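Local coordinates for protein beta-lactamase (Sphaerobacter thermophilus, PDB 4EWF) that probably hydrolyses beta-lactam antibiotics, opening the four-membered ring with water to leave a substituted beta-amino acid, at residues M191-Q196 against G210-S215; V223-G228 against A240-N245; I9-V14 against L264-L269. All coordinates share one frame; numbering follows the deposited sequence.

How the contacts relate
Contacts 1 and 2 both reach the same five-stranded antiparallel sheet, contact 1 at edge strand 212-220, contact 2 between strands 223-232 and 235-244. They touch through Ser-215 OG and Asp-226 OD1, 2.7 Å apart, probably a hydrogen bond. Contact 2 is fully buried, a strand pair joined by backbone bonds with a few polar side-chain links. In contact 1 the turn at the end of helix 182-192 is pinned by two hydrogen bonds and, at its exposed end, a long salt bridge. Contact 3 is a surface contact between the two ends of the chain, largely apolar, with one bridging water and no direct hydrogen bond across it. Its centre is about 21 Å from that of contact 1.

Contact 1: residues M191-Q196 against G210-S215; sequences MLEKQQ and GIRWGS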
HETATM    1  N   MSE A 191      -9.326   7.399   0.302  1.00 32.68           N
HETATM    2  CA  MSE A 191      -8.109   7.759  -0.440  1.00 27.31           C
HETATM    3  C   MSE A 191      -7.558   6.539  -1.186  1.00 26.53           C
HETATM    4  O   MSE A 191      -7.212   6.627  -2.366  1.00 22.70           O
HETATM    5  CB  MSE A 191      -7.011   8.297   0.484  1.00 29.09           C
HETATM    6  CG  MSE A 191      -7.196   9.724   0.920  1.00 37.48           C
HETATM    7 SE   MSE A 191      -7.057  10.980  -0.599  1.00 45.02          SE
HETATM    8  CE  MSE A 191      -7.496  12.624   0.377  1.00 43.30           C
ATOM      9  N   LEU A 192      -7.444   5.411  -0.483  1.00 24.26           N
ATOM     10  CA  LEU A 192      -6.950   4.181  -1.109  1.00 25.23           C
ATOM     11  C   LEU A 192      -7.804   3.777  -2.310  1.00 19.90           C
ATOM     12  O   LEU A 192      -7.291   3.226  -3.281  1.00 22.93           O
ATOM     13  CB  LEU A 192      -6.863   3.033  -0.092  1.00 19.60           C
ATOM     14  CG  LEU A 192      -5.778   3.259   0.961  1.00 21.93           C
ATOM     15  CD1 LEU A 192      -5.914   2.263   2.097  1.00 23.20           C
ATOM     16  CD2 LEU A 192      -4.377   3.176   0.318  1.00 19.62           C
ATOM     17  N   GLU A 193      -9.093   4.087  -2.262  1.00 19.30           N
ATOM     18  CA  GLU A 193      -9.979   3.782  -3.383  1.00 24.99           C
ATOM     19  C   GLU A 193      -9.613   4.607  -4.624  1.00 28.40           C
ATOM     20  O   GLU A 193     -10.008   4.278  -5.742  1.00 24.21           O
ATOM     21  CB  GLU A 193     -11.449   3.994  -2.998  1.00 27.27           C
ATOM     22  CG  GLU A 193     -11.952   2.982  -1.962  1.00 32.05           C
ATOM     23  CD  GLU A 193     -13.375   3.255  -1.464  1.00 45.50           C
ATOM     24  OE1 GLU A 193     -14.195   3.801  -2.233  1.00 44.25           O
ATOM     25  OE2 GLU A 193     -13.671   2.905  -0.296  1.00 49.91           O
ATOM     26  N   LYS A 194      -8.846   5.671  -4.428  1.00 22.26           N
ATOM     27  CA  LYS A 194      -8.474   6.530  -5.553  1.00 24.95           C
ATOM     28  C   LYS A 194      -7.187   6.072  -6.264  1.00 25.83           C
ATOM     29  O   LYS A 194      -6.721   6.716  -7.206  1.00 25.16           O
ATOM     30  CB  LYS A 194      -8.420   7.993  -5.095  1.00 19.26           C
ATOM     31  CG  LYS A 194      -9.829   8.498  -4.746  1.00 24.72           C
ATOM     32  CD  LYS A 194      -9.890   9.986  -4.578  1.00 35.22           C
ATOM     33  CE  LYS A 194     -11.330  10.435  -4.371  1.00 42.05           C
ATOM     34  NZ  LYS A 194     -11.956   9.708  -3.231  1.00 40.04           N
ATOM     35  N   GLN A 195      -6.628   4.951  -5.806  1.00 20.89           N
ATOM     36  CA  GLN A 195      -5.507   4.274  -6.472  1.00 24.25           C
ATOM     37  C   GLN A 195      -5.692   4.261  -7.996  1.00 26.24           C
ATOM     38  O   GLN A 195      -6.720   3.809  -8.495  1.00 23.46           O
ATOM     39  CB  GLN A 195      -5.401   2.835  -5.943  1.00 23.89           C
ATOM     40  CG  GLN A 195      -4.362   1.956  -6.630  1.00 24.27           C
ATOM     41  CD  GLN A 195      -2.994   2.597  -6.668  1.00 23.99           C
ATOM     42  OE1 GLN A 195      -2.474   2.880  -7.735  1.00 21.52           O
ATOM     43  NE2 GLN A 195      -2.400   2.819  -5.498  1.00 21.03           N
ATOM     44  N   GLN A 196      -4.710   4.758  -8.742  1.00 21.69           N
ATOM     45  CA  GLN A 196      -4.892   4.878 -10.189  1.00 26.60           C
ATOM     46  C   GLN A 196      -4.391   3.689 -11.015  1.00 29.93           C
ATOM     47  O   GLN A 196      -4.672   3.612 -12.210  1.00 28.60           O
ATOM     48  CB  GLN A 196      -4.288   6.185 -10.714  1.00 24.05           C
ATOM     49  CG  GLN A 196      -5.010   7.402 -10.169  1.00 29.65           C
ATOM     50  CD  GLN A 196      -4.791   8.641 -11.014  1.00 29.91           C
ATOM     51  OE1 GLN A 196      -4.015   8.628 -11.979  1.00 24.22           O
ATOM     52  NE2 GLN A 196      -5.486   9.722 -10.663  1.00 27.11           N
ATOM     53  N   GLY A 210     -22.147  -2.074  -4.532  1.00 56.40           N
ATOM     54  CA  GLY A 210     -21.679  -2.441  -3.205  1.00 54.54           C
ATOM     55  C   GLY A 210     -20.298  -3.083  -3.201  1.00 52.03           C
ATOM     56  O   GLY A 210     -19.860  -3.629  -2.182  1.00 44.12           O
ATOM     57  N   ILE A 211     -19.624  -3.035  -4.349  1.00 42.58           N
ATOM     58  CA  ILE A 211     -18.241  -3.504  -4.464  1.00 45.73           C
ATOM     59  C   ILE A 211     -17.264  -2.327  -4.494  1.00 44.92           C
ATOM     60  O   ILE A 211     -17.456  -1.366  -5.252  1.00 41.33           O
ATOM     61  CB  ILE A 211     -18.047  -4.373  -5.721  1.00 43.04           C
ATOM     62  CG1 ILE A 211     -18.816  -5.683  -5.562  1.00 42.05           C
ATOM     63  CG2 ILE A 211     -16.562  -4.643  -5.978  1.00 40.11           C
ATOM     64  CD1 ILE A 211     -19.299  -6.261  -6.863  1.00 48.14           C
ATOM     65  N   ARG A 212     -16.233  -2.398  -3.650  1.00 34.92           N
ATOM     66  CA  ARG A 212     -15.184  -1.372  -3.610  1.00 34.03           C
ATOM     67  C   ARG A 212     -13.808  -2.019  -3.432  1.00 31.30           C
ATOM     68  O   ARG A 212     -13.694  -3.142  -2.917  1.00 25.43           O
ATOM     69  CB  ARG A 212     -15.424  -0.366  -2.469  1.00 40.18           C
ATOM     70  CG  ARG A 212     -16.781  -0.485  -1.787  1.00 59.98           C
ATOM     71  CD  ARG A 212     -16.989   0.596  -0.738  1.00 66.35           C
ATOM     72  NE  ARG A 212     -17.047   1.924  -1.341  1.00 78.04           N
ATOM     73  CZ  ARG A 212     -18.140   2.460  -1.883  1.00 88.10           C
ATOM     74  NH1 ARG A 212     -18.089   3.680  -2.409  1.00 89.99           N
ATOM     75  NH2 ARG A 212     -19.283   1.781  -1.906  1.00 89.46           N
ATOM     76  N   TRP A 213     -12.769  -1.310  -3.852  1.00 24.90           N
ATOM     77  CA  TRP A 213     -11.401  -1.743  -3.573  1.00 22.29           C
ATOM     78  C   TRP A 213     -10.497  -0.520  -3.477  1.00 30.79           C
ATOM     79  O   TRP A 213     -10.804   0.549  -4.014  1.00 27.16           O
ATOM     80  CB  TRP A 213     -10.889  -2.724  -4.637  1.00 23.96           C
ATOM     81  CG  TRP A 213     -10.548  -2.075  -5.949  1.00 23.02           C
ATOM     82  CD1 TRP A 213     -11.408  -1.771  -6.974  1.00 25.60           C
ATOM     83  CD2 TRP A 213      -9.243  -1.664  -6.379  1.00 25.18           C
ATOM     84  NE1 TRP A 213     -10.712  -1.186  -8.016  1.00 29.89           N
ATOM     85  CE2 TRP A 213      -9.385  -1.101  -7.670  1.00 31.33           C
ATOM     86  CE3 TRP A 213      -7.972  -1.699  -5.788  1.00 26.14           C
ATOM     87  CZ2 TRP A 213      -8.296  -0.582  -8.380  1.00 27.20           C
ATOM     88  CZ3 TRP A 213      -6.891  -1.185  -6.492  1.00 24.62           C
ATOM     89  CH2 TRP A 213      -7.059  -0.634  -7.778  1.00 28.14           C
ATOM     90  N   GLY A 214      -9.398  -0.672  -2.760  1.00 25.66           N
ATOM     91  CA  GLY A 214      -8.409   0.388  -2.667  1.00 24.96           C
ATOM     92  C   GLY A 214      -7.083  -0.266  -2.384  1.00 24.57           C
ATOM     93  O   GLY A 214      -7.037  -1.377  -1.847  1.00 22.87           O
ATOM     94  N   SER A 215      -5.997   0.410  -2.723  1.00 22.79           N
ATOM     95  CA  SER A 215      -4.691  -0.153  -2.437  1.00 21.37           C
ATOM     96  C   SER A 215      -3.616   0.918  -2.558  1.00 25.24           C
ATOM     97  O   SER A 215      -3.857   1.999  -3.105  1.00 20.66           O
ATOM     98  CB  SER A 215      -4.384  -1.304  -3.399  1.00 18.54           C
ATOM     99  OG  SER A 215      -3.816  -0.825  -4.613  1.00 20.78           O
TER
HETATM  100  O   HOH W   1     -11.037   1.715  -6.452  1.00 32.00           O
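Gln-195 holds CG anti to its backbone N (chi1 175°), and the chain then bends at chi2 (52°), which puts CD beside Ser-215. There NE2 of Gln-195 donates to Ser-215 O over 2.9 Å in a nearly straight bond (175° at the hydrogen); the acceptor lies in the amide plane of Gln-195, while NE2 itself sits above the carbonyl plane of Ser-215. Ser-215 N in turn donates to Leu-192 O at 3.1 Å, and this carbonyl, also used by Gln-195 N within the type I turn 192-195, receives its two donors from opposite faces. Gly-214 runs close under that turn: its CA is 3.1 Å from Leu-192 O, a spot with no room for a side chain. Farther out, Glu-193 stretches over Trp-213 O to put OE1 at 3.5 Å from Arg-212 NE, a long salt bridge made at the guanidinium's edge. A water ties Glu-193 O to Trp-213 O. Ser-215 OG turns to Asp-226, and the next residue, Lys-216, fits the KTG-type motif of serine beta-lactamases. The contact joins the end of helix 182-192 to edge strand 212-220, with Leu-192 also resting on Ile-110 of helix 102-111 and on Phe-229 of strand 223-232.

Contact 2: residues V223-G228 against A240-N245; sequences VVNDVG and AVFTEN
Val-224 O is gripped twice by Thr-243: OG1 donates to it at 2.8 Å, in the carbonyl plane and on a lone pair, and the backbone N adds a weak, bent bond. The hydroxyl gets there because it sits between Thr-243's backbone N and carbonyl carbon (chi1 83°). Thr-243 N also reaches Asn-225 OD1 at 3.2 Å, so one N-H serves two acceptors. A water 2.8 Å from Asn-225 OD1 donates to it and to Thr-243 O, while Asn-225 ND2 turns away to the carbonyl of Arg-49. Beside this network the Asn-225 amide lies against Phe-242: Asn-225 CG is 3.3 Å from Phe-242 CD1, with amide and ring planes 46° apart. Val-227 CG2 touches the same ring at CZ, 3.7 Å away. Asp-226 and Val-241 form a regular antiparallel hydrogen-bonded pair, Asp-226 N donating to Val-241 O at 3.0 Å and Val-241 N to Asp-226 O. Strands 223-232 and 235-244 make this hairpin within the sheet. Val-224, Val-241 and Thr-243 face helix 249-266, whereas Val-227 and Phe-242 face helix 164-175. Val-224 O, Asn-225 OD1 and Thr-243 O, buried in the sheet, are met by the Thr-243 hydroxyl and N-H, by Val-224 N and by a water.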
ATOM      1  N   VAL A 223      11.257  -4.722  -7.970  1.00 18.00           N
ATOM      2  CA  VAL A 223      10.297  -4.711  -6.866  1.00 13.04           C
ATOM      3  C   VAL A 223       8.890  -4.335  -7.309  1.00 25.44           C
ATOM      4  O   VAL A 223       8.676  -3.253  -7.858  1.00 21.24           O
ATOM      5  CB  VAL A 223      10.730  -3.748  -5.747  1.00 18.41           C
ATOM      6  CG1 VAL A 223       9.615  -3.627  -4.717  1.00 18.80           C
ATOM      7  CG2 VAL A 223      12.019  -4.246  -5.071  1.00 19.86           C
ATOM      8  N   VAL A 224       7.929  -5.229  -7.078  1.00 20.54           N
ATOM      9  CA  VAL A 224       6.527  -4.935  -7.404  1.00 18.59           C
ATOM     10  C   VAL A 224       5.613  -5.358  -6.244  1.00 21.59           C
ATOM     11  O   VAL A 224       5.509  -6.554  -5.925  1.00 18.76           O
ATOM     12  CB  VAL A 224       6.104  -5.608  -8.737  1.00 16.69           C
ATOM     13  CG1 VAL A 224       4.637  -5.251  -9.112  1.00 17.31           C
ATOM     14  CG2 VAL A 224       7.065  -5.206  -9.868  1.00 16.83           C
ATOM     15  N   ASN A 225       4.992  -4.375  -5.588  1.00 12.97           N
ATOM     16  CA  ASN A 225       4.156  -4.632  -4.411  1.00 15.93           C
ATOM     17  C   ASN A 225       2.771  -4.015  -4.591  1.00 21.15           C
ATOM     18  O   ASN A 225       2.602  -3.070  -5.371  1.00 19.48           O
ATOM     19  CB  ASN A 225       4.771  -4.021  -3.123  1.00 16.82           C
ATOM     20  CG  ASN A 225       6.251  -4.307  -2.958  1.00 21.93           C
ATOM     21  OD1 ASN A 225       6.739  -5.380  -3.311  1.00 18.60           O
ATOM     22  ND2 ASN A 225       6.976  -3.347  -2.370  1.00 15.47           N
ATOM     23  N   ASP A 226       1.792  -4.527  -3.846  1.00 19.10           N
ATOM     24  CA  ASP A 226       0.480  -3.880  -3.720  1.00 20.20           C
ATOM     25  C   ASP A 226      -0.150  -4.291  -2.385  1.00 21.88           C
ATOM     26  O   ASP A 226      -0.115  -5.460  -2.003  1.00 20.29           O
ATOM     27  CB  ASP A 226      -0.430  -4.224  -4.908  1.00 16.17           C
ATOM     28  CG  ASP A 226      -1.524  -3.171  -5.149  1.00 24.28           C
ATOM     29  OD1 ASP A 226      -1.484  -2.086  -4.519  1.00 23.82           O
ATOM     30  OD2 ASP A 226      -2.429  -3.433  -5.973  1.00 23.09           O
ATOM     31  N   VAL A 227      -0.690  -3.323  -1.660  1.00 17.12           N
ATOM     32  CA  VAL A 227      -1.252  -3.580  -0.340  1.00 21.41           C
ATOM     33  C   VAL A 227      -2.616  -2.935  -0.273  1.00 22.18           C
ATOM     34  O   VAL A 227      -2.738  -1.735  -0.498  1.00 20.56           O
ATOM     35  CB  VAL A 227      -0.374  -2.960   0.777  1.00 16.21           C
ATOM     36  CG1 VAL A 227      -1.116  -3.016   2.132  1.00 16.15           C
ATOM     37  CG2 VAL A 227       0.988  -3.652   0.848  1.00 18.13           C
ATOM     38  N   GLY A 228      -3.658  -3.709   0.009  1.00 16.29           N
ATOM     39  CA  GLY A 228      -4.977  -3.098   0.048  1.00 19.56           C
ATOM     40  C   GLY A 228      -6.116  -4.002   0.464  1.00 24.99           C
ATOM     41  O   GLY A 228      -5.913  -4.996   1.164  1.00 20.39           O
ATOM     42  N   ALA A 240      -1.982  -8.234   1.166  1.00 19.36           N
ATOM     43  CA  ALA A 240      -0.666  -7.602   1.176  1.00 18.71           C
ATOM     44  C   ALA A 240       0.322  -8.515   0.443  1.00 23.73           C
ATOM     45  O   ALA A 240       0.701  -9.573   0.944  1.00 21.31           O
ATOM     46  CB  ALA A 240      -0.212  -7.331   2.622  1.00 20.94           C
ATOM     47  N   VAL A 241       0.692  -8.135  -0.772  1.00 18.65           N
ATOM     48  CA  VAL A 241       1.602  -8.953  -1.563  1.00 16.21           C
ATOM     49  C   VAL A 241       2.824  -8.147  -1.952  1.00 21.16           C
ATOM     50  O   VAL A 241       2.704  -7.043  -2.475  1.00 23.61           O
ATOM     51  CB  VAL A 241       0.910  -9.478  -2.833  1.00 17.60           C
ATOM     52  CG1 VAL A 241       1.883 -10.281  -3.697  1.00 20.47           C
ATOM     53  CG2 VAL A 241      -0.289 -10.331  -2.435  1.00 21.13           C
ATOM     54  N   PHE A 242       3.998  -8.697  -1.650  1.00 19.96           N
ATOM     55  CA  PHE A 242       5.272  -8.111  -2.035  1.00 18.77           C
ATOM     56  C   PHE A 242       5.970  -9.051  -2.990  1.00 24.41           C
ATOM     57  O   PHE A 242       5.954 -10.266  -2.784  1.00 20.30           O
ATOM     58  CB  PHE A 242       6.132  -7.851  -0.785  1.00 19.25           C
ATOM     59  CG  PHE A 242       5.576  -6.754   0.085  1.00 21.00           C
ATOM     60  CD1 PHE A 242       6.150  -5.491   0.080  1.00 18.13           C
ATOM     61  CD2 PHE A 242       4.436  -6.966   0.848  1.00 18.98           C
ATOM     62  CE1 PHE A 242       5.626  -4.459   0.865  1.00 17.81           C
ATOM     63  CE2 PHE A 242       3.897  -5.938   1.639  1.00 18.42           C
ATOM     64  CZ  PHE A 242       4.497  -4.677   1.637  1.00 15.85           C
ATOM     65  N   THR A 243       6.572  -8.511  -4.050  1.00 17.18           N
ATOM     66  CA  THR A 243       7.332  -9.381  -4.942  1.00 16.66           C
ATOM     67  C   THR A 243       8.689  -8.770  -5.256  1.00 24.59           C
ATOM     68  O   THR A 243       8.841  -7.554  -5.347  1.00 21.41           O
ATOM     69  CB  THR A 243       6.608  -9.730  -6.279  1.00 21.94           C
ATOM     70  OG1 THR A 243       6.791  -8.671  -7.233  1.00 19.41           O
ATOM     71  CG2 THR A 243       5.115 -10.011  -6.074  1.00 23.89           C
ATOM     72  N   GLU A 244       9.668  -9.640  -5.450  1.00 19.73           N
ATOM     73  CA  GLU A 244      11.042  -9.217  -5.581  1.00 22.33           C
ATOM     74  C   GLU A 244      11.730 -10.084  -6.625  1.00 19.77           C
ATOM     75  O   GLU A 244      11.622 -11.320  -6.604  1.00 19.83           O
ATOM     76  CB  GLU A 244      11.675  -9.373  -4.193  1.00 25.46           C
ATOM     77  CG  GLU A 244      13.141  -9.343  -4.074  1.00 39.56           C
ATOM     78  CD  GLU A 244      13.555  -9.584  -2.624  1.00 40.39           C
ATOM     79  OE1 GLU A 244      13.074  -8.839  -1.746  1.00 31.81           O
ATOM     80  OE2 GLU A 244      14.325 -10.529  -2.365  1.00 35.70           O
ATOM     81  N   ASN A 245      12.440  -9.437  -7.544  1.00 23.53           N
ATOM     82  CA  ASN A 245      13.209 -10.143  -8.561  1.00 25.38           C
ATOM     83  C   ASN A 245      12.417 -11.040  -9.511  1.00 24.39           C
ATOM     84  O   ASN A 245      12.978 -11.985 -10.057  1.00 22.52           O
ATOM     85  CB  ASN A 245      14.324 -10.967  -7.904  1.00 31.67           C
ATOM     86  CG  ASN A 245      15.282 -10.102  -7.131  1.00 39.85           C
ATOM     87  OD1 ASN A 245      15.657  -9.020  -7.591  1.00 35.41           O
ATOM     88  ND2 ASN A 245      15.647 -10.542  -5.933  1.00 37.50           N
TER
HETATM   89  O   HOH W   2       9.284  -6.458  -2.784  1.00 23.98           O

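Contact 3: residues I9-V14 against L264-L269; sequences IDWSGV and LQATGL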
ATOM      1  N   ILE A   9     -11.986 -23.270   3.601  1.00 35.29           N
ATOM      2  CA  ILE A   9     -11.283 -22.645   2.477  1.00 25.48           C
ATOM      3  C   ILE A   9     -10.188 -23.517   1.865  1.00 28.32           C
ATOM      4  O   ILE A   9      -9.330 -24.033   2.567  1.00 29.93           O
ATOM      5  CB  ILE A   9     -10.668 -21.278   2.879  1.00 25.92           C
ATOM      6  CG1 ILE A   9     -11.765 -20.321   3.349  1.00 32.17           C
ATOM      7  CG2 ILE A   9      -9.909 -20.674   1.712  1.00 26.13           C
ATOM      8  CD1 ILE A   9     -11.231 -19.059   3.992  1.00 30.38           C
ATOM      9  N   ASP A  10     -10.231 -23.666   0.545  1.00 26.45           N
ATOM     10  CA  ASP A  10      -9.182 -24.347  -0.209  1.00 27.99           C
ATOM     11  C   ASP A  10      -8.204 -23.288  -0.732  1.00 23.96           C
ATOM     12  O   ASP A  10      -8.548 -22.530  -1.638  1.00 23.29           O
ATOM     13  CB  ASP A  10      -9.832 -25.113  -1.381  1.00 29.52           C
ATOM     14  CG  ASP A  10      -8.834 -25.938  -2.205  1.00 31.31           C
ATOM     15  OD1 ASP A  10      -7.617 -25.736  -2.073  1.00 25.32           O
ATOM     16  OD2 ASP A  10      -9.276 -26.784  -3.020  1.00 32.89           O
ATOM     17  N   TRP A  11      -6.988 -23.239  -0.172  1.00 20.76           N
ATOM     18  CA  TRP A  11      -5.976 -22.270  -0.591  1.00 23.92           C
ATOM     19  C   TRP A  11      -5.052 -22.769  -1.706  1.00 22.60           C
ATOM     20  O   TRP A  11      -4.133 -22.060  -2.097  1.00 22.51           O
ATOM     21  CB  TRP A  11      -5.091 -21.830   0.588  1.00 25.09           C
ATOM     22  CG  TRP A  11      -5.802 -21.074   1.666  1.00 24.87           C
ATOM     23  CD1 TRP A  11      -6.162 -21.542   2.904  1.00 27.48           C
ATOM     24  CD2 TRP A  11      -6.240 -19.712   1.608  1.00 20.67           C
ATOM     25  NE1 TRP A  11      -6.790 -20.548   3.615  1.00 29.93           N
ATOM     26  CE2 TRP A  11      -6.843 -19.410   2.844  1.00 23.68           C
ATOM     27  CE3 TRP A  11      -6.167 -18.709   0.628  1.00 25.01           C
ATOM     28  CZ2 TRP A  11      -7.382 -18.151   3.133  1.00 21.50           C
ATOM     29  CZ3 TRP A  11      -6.704 -17.455   0.914  1.00 28.65           C
ATOM     30  CH2 TRP A  11      -7.302 -17.191   2.161  1.00 28.23           C
ATOM     31  N   SER A  12      -5.279 -23.980  -2.202  1.00 22.47           N
ATOM     32  CA  SER A  12      -4.376 -24.560  -3.199  1.00 26.55           C
ATOM     33  C   SER A  12      -4.199 -23.691  -4.449  1.00 24.98           C
ATOM     34  O   SER A  12      -3.123 -23.674  -5.041  1.00 25.95           O
ATOM     35  CB  SER A  12      -4.819 -25.980  -3.594  1.00 26.10           C
ATOM     36  OG  SER A  12      -6.038 -25.950  -4.307  1.00 26.24           O
ATOM     37  N   GLY A  13      -5.245 -22.972  -4.855  1.00 23.17           N
ATOM     38  CA  GLY A  13      -5.151 -22.102  -6.018  1.00 17.23           C
ATOM     39  C   GLY A  13      -4.268 -20.897  -5.741  1.00 25.09           C
ATOM     40  O   GLY A  13      -3.477 -20.479  -6.583  1.00 22.62           O
ATOM     41  N   VAL A  14      -4.392 -20.334  -4.545  1.00 20.37           N
ATOM     42  CA  VAL A  14      -3.518 -19.248  -4.135  1.00 18.71           C
ATOM     43  C   VAL A  14      -2.053 -19.730  -4.071  1.00 21.35           C
ATOM     44  O   VAL A  14      -1.144 -19.065  -4.574  1.00 20.04           O
ATOM     45  CB  VAL A  14      -3.955 -18.677  -2.770  1.00 19.53           C
ATOM     46  CG1 VAL A  14      -2.997 -17.561  -2.322  1.00 20.37           C
ATOM     47  CG2 VAL A  14      -5.393 -18.184  -2.845  1.00 20.11           C
ATOM     48  N   LEU A 264      -9.804 -14.327  -4.092  1.00 21.27           N
ATOM     49  CA  LEU A 264     -11.215 -13.957  -4.175  1.00 22.68           C
ATOM     50  C   LEU A 264     -12.088 -15.194  -4.412  1.00 27.58           C
ATOM     51  O   LEU A 264     -13.148 -15.351  -3.794  1.00 20.80           O
ATOM     52  CB  LEU A 264     -11.445 -12.907  -5.273  1.00 21.32           C
ATOM     53  CG  LEU A 264     -10.974 -11.463  -4.999  1.00 26.36           C
ATOM     54  CD1 LEU A 264     -10.924 -10.653  -6.299  1.00 26.32           C
ATOM     55  CD2 LEU A 264     -11.864 -10.747  -3.974  1.00 25.10           C
ATOM     56  N   GLN A 265     -11.640 -16.066  -5.307  1.00 21.26           N
ATOM     57  CA  GLN A 265     -12.337 -17.334  -5.544  1.00 22.60           C
ATOM     58  C   GLN A 265     -12.311 -18.238  -4.308  1.00 20.47           C
ATOM     59  O   GLN A 265     -13.328 -18.820  -3.930  1.00 22.55           O
ATOM     60  CB  GLN A 265     -11.725 -18.062  -6.749  1.00 26.05           C
ATOM     61  CG  GLN A 265     -11.922 -17.334  -8.091  1.00 29.42           C
ATOM     62  CD  GLN A 265     -11.054 -17.910  -9.204  1.00 32.52           C
ATOM     63  OE1 GLN A 265     -10.216 -18.781  -8.966  1.00 39.21           O
ATOM     64  NE2 GLN A 265     -11.246 -17.420 -10.420  1.00 28.86           N
ATOM     65  N   ALA A 266     -11.146 -18.351  -3.667  1.00 24.57           N
ATOM     66  CA  ALA A 266     -11.009 -19.268  -2.526  1.00 24.73           C
ATOM     67  C   ALA A 266     -11.954 -18.908  -1.366  1.00 28.48           C
ATOM     68  O   ALA A 266     -12.491 -19.787  -0.697  1.00 25.77           O
ATOM     69  CB  ALA A 266      -9.545 -19.322  -2.037  1.00 23.44           C
ATOM     70  N   THR A 267     -12.159 -17.613  -1.147  0.96 25.77           N
ATOM     71  CA  THR A 267     -12.949 -17.135  -0.016  0.96 29.03           C
ATOM     72  C   THR A 267     -14.420 -16.953  -0.371  0.96 33.18           C
ATOM     73  O   THR A 267     -15.222 -16.574   0.482  0.96 31.28           O
ATOM     74  CB  THR A 267     -12.396 -15.787   0.514  0.96 26.17           C
ATOM     75  OG1 THR A 267     -12.427 -14.816  -0.538  0.96 29.64           O
ATOM     76  CG2 THR A 267     -10.974 -15.953   0.968  0.96 26.15           C
ATOM     77  N   GLY A 268     -14.772 -17.219  -1.628  1.00 32.31           N
ATOM     78  CA  GLY A 268     -16.154 -17.129  -2.067  1.00 35.07           C
ATOM     79  C   GLY A 268     -16.651 -15.714  -2.298  1.00 32.70           C
ATOM     80  O   GLY A 268     -17.863 -15.472  -2.369  1.00 30.83           O
ATOM     81  N   LEU A 269     -15.718 -14.776  -2.426  1.00 25.96           N
ATOM     82  CA  LEU A 269     -16.066 -13.388  -2.703  1.00 29.41           C
ATOM     83  C   LEU A 269     -16.450 -13.166  -4.170  1.00 33.86           C
ATOM     84  O   LEU A 269     -17.230 -12.268  -4.483  1.00 37.28           O
ATOM     85  CB  LEU A 269     -14.913 -12.451  -2.296  1.00 26.94           C
ATOM     86  CG  LEU A 269     -15.061 -11.715  -0.954  1.00 38.69           C
ATOM     87  CD1 LEU A 269     -16.027 -12.407  -0.022  1.00 39.31           C
ATOM     88  CD2 LEU A 269     -13.725 -11.490  -0.258  1.00 35.04           C
TER
HETATM   89  O   HOH W   3     -12.253 -22.598  -1.242  1.00 22.22           O
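Ala-266 CB packs against residues 9-14: Asp-10 O lies 3.4 Å from that methyl, Ile-9 CG2 4.0 Å, and Trp-11 CE3 and Val-14 CG2 close in slightly farther off. Ile-9 CG2 also touches Ala-266 O, at 3.6 Å. Ile-9 CG2 lies over one face of the Trp-11 indole, offset toward the rim, and Val-14 CG2 lies at the ring's edge, in its plane. No direct hydrogen bond spans the contact, but a water bridges it, accepting from Asp-10 N at 2.9 Å and donating to Ala-266 O. This joins the start of helix 12-22 to the end of helix 249-266, the N- and C-terminal helices that lie together on one side of the sheet in class A beta-lactamases. Asp-10 OD1 takes a capping bond from Ser-12 N at 2.9 Å, with Ser-12 OG donating to it from the same face. Gly-268, at positive phi, closes helix 249-266 in a Schellman motif, with Leu-269 N bonded back to Leu-264 O. Trp-11 NE1 is bonded to Glu-38, and Phe-40 meets the indole at an angle.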